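Local coordinates for uncharacterized protein PA2218 (Pseudomonas aeruginosa, PDB 2HDW) that is of unknown function but has an alpha/beta-hydrolase fold and probably acts as a hydrolase, at residues A[77-82]-A[131-136]; A[48-53]-A[70-75]. All blocks are in the same frame, centred on the assembly; numbering follows the deposited sequence.

Interaction 1. Residues A[77-82]-A[131-136]; sequences YGITLA and DPSYTG
Ile79 sets CG1 anti to its carbonyl carbon (chi1 -55°) and continues with CD1 anti to CA (chi2 180°), an extended branch that carries the terminal methyl to Ser133 and Tyr134. Ile79 CD1 lies 3.5 Å from Tyr134 CZ and nearly as close to CE2 and OH, so the methyl meets the hydroxyl end of the ring, the isoleucine side chain standing roughly perpendicular to that of the tyrosine. The CB of Tyr134 points away from residues 77-82; the ring folds back to make this contact. Ser133 OG lies against both apolar residues, 3.5 Å from Ile79 CD1 and 3.3 Å from Leu81 CD2. This buried hydroxyl is hydrogen-bonded to Asp154 OD1. Leu81 also presses CD2 on the backbone beyond Asp131, 3.5 Å from Ser133 N. The one hydrogen bond across the contact runs from Asp131 N to Ala82 O, 2.9 Å long and nearly straight at 172°; the donor sits almost in line with the carbonyl. The chain then bends in a type II turn from Pro132 to Thr135, in which Pro132 O accepts from both Thr135 N and Thr135 OG1, the latter at 2.8 Å and above the carbonyl plane. Asp131 OD2 forms a salt bridge with Lys109 and accepts from Glu137 N. In the 1-2-4-3-5-6-7-8 sheet of the alpha/beta-hydrolase fold, the contact joins antiparallel second strand 80-88 to the loop leaving its neighbour 126-130; Leu81 and Ser133 also pack on helix 148-164, and Leu81 touches Phe73 of strand 66-74.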
loop_
_atom_site.group_PDB
_atom_site.type_symbol
_atom_site.label_atom_id
_atom_site.label_comp_id
_atom_site.label_asym_id
_atom_site.label_seq_id
_atom_site.Cartn_x
_atom_site.Cartn_y
_atom_site.Cartn_z
ATOM N N TYR A 77 -14.322 -9.118 6.168
ATOM C CA TYR A 77 -15.186 -8.216 6.906
ATOM C C TYR A 77 -16.396 -7.754 6.104
ATOM O O TYR A 77 -17.135 -6.859 6.530
ATOM C CB TYR A 77 -14.356 -7.038 7.425
ATOM C CG TYR A 77 -13.271 -7.485 8.393
ATOM C CD1 TYR A 77 -13.566 -8.361 9.444
ATOM C CD2 TYR A 77 -11.961 -7.024 8.271
ATOM C CE1 TYR A 77 -12.581 -8.765 10.351
ATOM C CE2 TYR A 77 -10.970 -7.415 9.172
ATOM C CZ TYR A 77 -11.286 -8.285 10.210
ATOM O OH TYR A 77 -10.312 -8.653 11.112
ATOM N N GLY A 78 -16.590 -8.380 4.944
ATOM C CA GLY A 78 -17.728 -8.074 4.092
ATOM C C GLY A 78 -17.599 -6.925 3.109
ATOM O O GLY A 78 -18.590 -6.510 2.511
ATOM N N ILE A 79 -16.393 -6.404 2.926
ATOM C CA ILE A 79 -16.212 -5.295 1.998
ATOM C C ILE A 79 -15.695 -5.812 0.662
ATOM O O ILE A 79 -14.779 -6.637 0.624
ATOM C CB ILE A 79 -15.220 -4.253 2.567
ATOM C CG1 ILE A 79 -15.703 -3.794 3.949
ATOM C CG2 ILE A 79 -15.106 -3.057 1.617
ATOM C CD1 ILE A 79 -14.807 -2.761 4.624
ATOM N N THR A 80 -16.300 -5.338 -0.426
ATOM C CA THR A 80 -15.899 -5.737 -1.771
ATOM C C THR A 80 -14.887 -4.731 -2.305
ATOM O O THR A 80 -15.144 -3.523 -2.315
ATOM C CB THR A 80 -17.114 -5.793 -2.717
ATOM O OG1 THR A 80 -18.044 -6.771 -2.234
ATOM C CG2 THR A 80 -16.680 -6.171 -4.132
ATOM N N LEU A 81 -13.734 -5.233 -2.735
ATOM C CA LEU A 81 -12.670 -4.379 -3.244
ATOM C C LEU A 81 -12.555 -4.411 -4.764
ATOM O O LEU A 81 -12.905 -5.401 -5.401
ATOM C CB LEU A 81 -11.331 -4.802 -2.636
ATOM C CG LEU A 81 -11.282 -4.987 -1.118
ATOM C CD1 LEU A 81 -9.906 -5.488 -0.714
ATOM C CD2 LEU A 81 -11.599 -3.670 -0.417
ATOM N N ALA A 82 -12.068 -3.313 -5.335
ATOM C CA ALA A 82 -11.869 -3.213 -6.775
ATOM C C ALA A 82 -10.369 -3.311 -7.040
ATOM O O ALA A 82 -9.557 -2.856 -6.233
ATOM C CB ALA A 82 -12.414 -1.882 -7.300
ATOM N N ASP A 131 -7.637 -1.407 -4.639
ATOM C CA ASP A 131 -8.009 -0.237 -3.864
ATOM C C ASP A 131 -8.422 -0.734 -2.481
ATOM O O ASP A 131 -9.296 -1.597 -2.351
ATOM C CB ASP A 131 -9.182 0.509 -4.507
ATOM C CG ASP A 131 -8.766 1.314 -5.722
ATOM O OD1 ASP A 131 -7.591 1.741 -5.775
ATOM O OD2 ASP A 131 -9.617 1.537 -6.612
ATOM N N PRO A 132 -7.778 -0.208 -1.427
ATOM C CA PRO A 132 -8.094 -0.606 -0.052
ATOM C C PRO A 132 -9.563 -0.347 0.282
ATOM O O PRO A 132 -10.223 0.473 -0.366
ATOM C CB PRO A 132 -7.160 0.269 0.783
ATOM C CG PRO A 132 -5.969 0.448 -0.123
ATOM C CD PRO A 132 -6.615 0.698 -1.463
ATOM N N SER A 133 -10.070 -1.063 1.284
ATOM C CA SER A 133 -11.452 -0.899 1.737
ATOM C C SER A 133 -11.793 0.578 1.941
ATOM O O SER A 133 -10.957 1.352 2.402
ATOM C CB SER A 133 -11.667 -1.647 3.062
ATOM O OG SER A 133 -11.798 -3.050 2.867
ATOM N N TYR A 134 -13.020 0.958 1.597
ATOM C CA TYR A 134 -13.503 2.332 1.756
ATOM C C TYR A 134 -12.873 3.377 0.833
ATOM O O TYR A 134 -13.219 4.559 0.929
ATOM C CB TYR A 134 -13.298 2.814 3.197
ATOM C CG TYR A 134 -13.887 1.937 4.273
ATOM C CD1 TYR A 134 -15.251 1.965 4.568
ATOM C CD2 TYR A 134 -13.069 1.097 5.023
ATOM C CE1 TYR A 134 -15.780 1.172 5.589
ATOM C CE2 TYR A 134 -13.586 0.304 6.044
ATOM C CZ TYR A 134 -14.936 0.343 6.321
ATOM O OH TYR A 134 -15.432 -0.474 7.316
ATOM N N THR A 135 -11.959 2.968 -0.046
ATOM C CA THR A 135 -11.297 3.925 -0.934
ATOM C C THR A 135 -11.321 3.546 -2.412
ATOM O O THR A 135 -11.679 2.425 -2.773
ATOM C CB THR A 135 -9.817 4.133 -0.531
ATOM O OG1 THR A 135 -9.062 2.955 -0.841
ATOM C CG2 THR A 135 -9.708 4.411 0.966
ATOM N N GLY A 136 -10.929 4.493 -3.263
ATOM C CA GLY A 136 -10.906 4.251 -4.696
ATOM C C GLY A 136 -12.247 3.794 -5.239
ATOM O O GLY A 136 -13.277 4.421 -4.983
#

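Interaction 2. Residues A[48-53]-A[70-75]; sequences MQLQLT and KVTFAN
Leu52 and Thr72 supply much of the apolar side of this contact, with Leu52 CD1 3.8 Å from Thr72 CG2. The same leucine methyl is 3.8 Å from Lys70 CB, and so bridges two residues whose CB atoms both point toward residues 48-53. Thr72 places CG2 anti to its carbonyl carbon, where the methyl also meets Leu50 CD1, more loosely, at 4.2 Å. The aliphatic part of Lys70 joins this packing: its CE reaches Leu52 CB at 3.7 Å, the lysine and leucine side chains lying alongside and heading opposite ways. The lysine chain is bent rather than extended, and the bends at chi2 (-117°) for CD and at chi3 (-72°) for CE bring CE beside Leu52 CB.

The polar contact is at the far end of that chain. Lys70 NZ gives a weak hydrogen bond of 3.1 Å to Thr53 O, and stands 3.5 Å from Thr53 CG2. The stronger partner of the ammonium group is Glu137, which forms a salt bridge with it through OE1 and takes the Thr53 N-H on OE2; one carboxylate therefore ties the lysine to the backbone of the N-terminal segment. Thr53 OG1 instead accepts from Glu55 N.

No backbone-to-backbone hydrogen bond joins residues 48-53 to 70-75, although their touching parts run nearly antiparallel; the segment's backbone is bonded instead to the side chains of Lys70, Glu137 and Thr80. It packs on strand 66-74, the first, antiparallel edge strand of the alpha/beta-hydrolase sheet, with Leu50 and Leu52 reaching on to Thr80 and Ala82 of strand 80-88. The CB atoms of Val71 and Phe73 point away from it, and both side chains touch helix 148-164 and strand 126-130.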
loop_
_atom_site.group_PDB
_atom_site.type_symbol
_atom_site.label_atom_id
_atom_site.label_comp_id
_atom_site.label_asym_id
_atom_site.label_seq_id
_atom_site.Cartn_x
_atom_site.Cartn_y
_atom_site.Cartn_z
ATOM N N MET A 48 -20.545 -7.269 -3.516
ATOM C CA MET A 48 -21.301 -6.065 -3.839
ATOM C C MET A 48 -21.011 -5.694 -5.286
ATOM O O MET A 48 -19.887 -5.862 -5.755
ATOM C CB MET A 48 -20.889 -4.906 -2.923
ATOM C CG MET A 48 -21.451 -3.555 -3.352
ATOM S SD MET A 48 -20.990 -2.187 -2.258
ATOM C CE MET A 48 -22.478 -2.068 -1.268
ATOM N N GLN A 49 -22.025 -5.205 -5.998
ATOM C CA GLN A 49 -21.832 -4.803 -7.384
ATOM C C GLN A 49 -21.224 -3.413 -7.378
ATOM O O GLN A 49 -21.796 -2.483 -6.808
ATOM C CB GLN A 49 -23.157 -4.758 -8.140
ATOM C CG GLN A 49 -23.881 -6.078 -8.237
ATOM C CD GLN A 49 -25.065 -5.994 -9.172
ATOM O OE1 GLN A 49 -24.899 -5.950 -10.392
ATOM N NE2 GLN A 49 -26.269 -5.946 -8.609
ATOM N N LEU A 50 -20.067 -3.276 -8.014
ATOM C CA LEU A 50 -19.377 -1.997 -8.065
ATOM C C LEU A 50 -19.277 -1.480 -9.495
ATOM O O LEU A 50 -19.097 -2.247 -10.439
ATOM C CB LEU A 50 -17.964 -2.131 -7.481
ATOM C CG LEU A 50 -17.777 -2.640 -6.046
ATOM C CD1 LEU A 50 -16.282 -2.800 -5.761
ATOM C CD2 LEU A 50 -18.407 -1.680 -5.061
ATOM N N GLN A 51 -19.395 -0.168 -9.638
ATOM C CA GLN A 51 -19.290 0.478 -10.934
ATOM C C GLN A 51 -17.821 0.828 -11.135
ATOM O O GLN A 51 -17.282 1.691 -10.440
ATOM C CB GLN A 51 -20.137 1.751 -10.958
ATOM C CG GLN A 51 -20.230 2.413 -12.321
ATOM C CD GLN A 51 -20.987 3.726 -12.276
ATOM O OE1 GLN A 51 -21.352 4.279 -13.314
ATOM N NE2 GLN A 51 -21.220 4.237 -11.072
ATOM N N LEU A 52 -17.169 0.151 -12.071
ATOM C CA LEU A 52 -15.760 0.402 -12.343
ATOM C C LEU A 52 -15.609 1.112 -13.686
ATOM O O LEU A 52 -16.231 0.723 -14.671
ATOM C CB LEU A 52 -14.994 -0.917 -12.362
ATOM C CG LEU A 52 -15.169 -1.818 -11.132
ATOM C CD1 LEU A 52 -14.339 -3.073 -11.307
ATOM C CD2 LEU A 52 -14.743 -1.074 -9.867
ATOM N N THR A 53 -14.790 2.161 -13.724
ATOM C CA THR A 53 -14.596 2.894 -14.965
ATOM C C THR A 53 -13.807 2.068 -15.965
ATOM O O THR A 53 -12.898 1.336 -15.591
ATOM C CB THR A 53 -13.836 4.214 -14.746
ATOM O OG1 THR A 53 -13.698 4.883 -16.004
ATOM C CG2 THR A 53 -12.449 3.953 -14.177
ATOM N N LYS A 70 -10.351 -5.309 -15.106
ATOM C CA LYS A 70 -10.650 -4.980 -13.713
ATOM C C LYS A 70 -11.436 -6.101 -13.046
ATOM O O LYS A 70 -12.257 -6.759 -13.679
ATOM C CB LYS A 70 -11.440 -3.667 -13.643
ATOM C CG LYS A 70 -10.964 -2.617 -14.650
ATOM C CD LYS A 70 -10.409 -1.346 -14.008
ATOM C CE LYS A 70 -11.494 -0.500 -13.379
ATOM N NZ LYS A 70 -11.052 0.919 -13.192
ATOM N N VAL A 71 -11.170 -6.331 -11.767
ATOM C CA VAL A 71 -11.868 -7.378 -11.036
ATOM C C VAL A 71 -12.291 -6.881 -9.664
ATOM O O VAL A 71 -11.891 -5.796 -9.236
ATOM C CB VAL A 71 -10.981 -8.626 -10.845
ATOM C CG1 VAL A 71 -10.562 -9.178 -12.200
ATOM C CG2 VAL A 71 -9.750 -8.276 -10.001
ATOM N N THR A 72 -13.115 -7.677 -8.991
ATOM C CA THR A 72 -13.581 -7.354 -7.653
ATOM C C THR A 72 -13.565 -8.631 -6.813
ATOM O O THR A 72 -13.567 -9.745 -7.349
ATOM C CB THR A 72 -15.018 -6.784 -7.667
ATOM O OG1 THR A 72 -15.935 -7.801 -8.094
ATOM C CG2 THR A 72 -15.109 -5.598 -8.602
ATOM N N PHE A 73 -13.540 -8.462 -5.498
ATOM C CA PHE A 73 -13.526 -9.586 -4.569
ATOM C C PHE A 73 -13.772 -9.041 -3.167
ATOM O O PHE A 73 -13.445 -7.884 -2.877
ATOM C CB PHE A 73 -12.179 -10.312 -4.648
ATOM C CG PHE A 73 -10.992 -9.401 -4.524
ATOM C CD1 PHE A 73 -10.579 -8.937 -3.277
ATOM C CD2 PHE A 73 -10.297 -8.990 -5.656
ATOM C CE1 PHE A 73 -9.489 -8.073 -3.160
ATOM C CE2 PHE A 73 -9.204 -8.125 -5.552
ATOM C CZ PHE A 73 -8.800 -7.666 -4.302
ATOM N N ALA A 74 -14.348 -9.861 -2.295
ATOM C CA ALA A 74 -14.644 -9.397 -0.943
ATOM C C ALA A 74 -13.611 -9.827 0.094
ATOM O O ALA A 74 -12.854 -10.775 -0.128
ATOM C CB ALA A 74 -16.032 -9.885 -0.528
ATOM N N ASN A 75 -13.559 -9.110 1.215
ATOM C CA ASN A 75 -12.642 -9.486 2.283
ATOM C C ASN A 75 -13.475 -10.122 3.394
ATOM O O ASN A 75 -14.708 -10.151 3.306
ATOM C CB ASN A 75 -11.830 -8.291 2.807
ATOM C CG ASN A 75 -12.681 -7.213 3.458
ATOM O OD1 ASN A 75 -13.811 -7.452 3.887
ATOM N ND2 ASN A 75 -12.115 -6.013 3.561
#

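From the N terminus, the chain passes through residues 48-53 and then returns along strand 66-74, where interaction 2 closes a short loop. Past the turn at Asn75 to Ile79 it enters strand 80-88, and interaction 1 closes a longer loop, including strand 96-102 and helix 112-122, when the chain leaves strand 126-130. The two loops follow in series, neither nested nor crossed. They meet at the paired strands 66-74 and 80-88, where Leu81 N lies 2.7 Å from Phe73 O, a probable hydrogen bond, and Met48 N probably bonds to Thr80 OG1. Together they join the N-terminal segment, the edge of the sheet and the loop before helix 148-164.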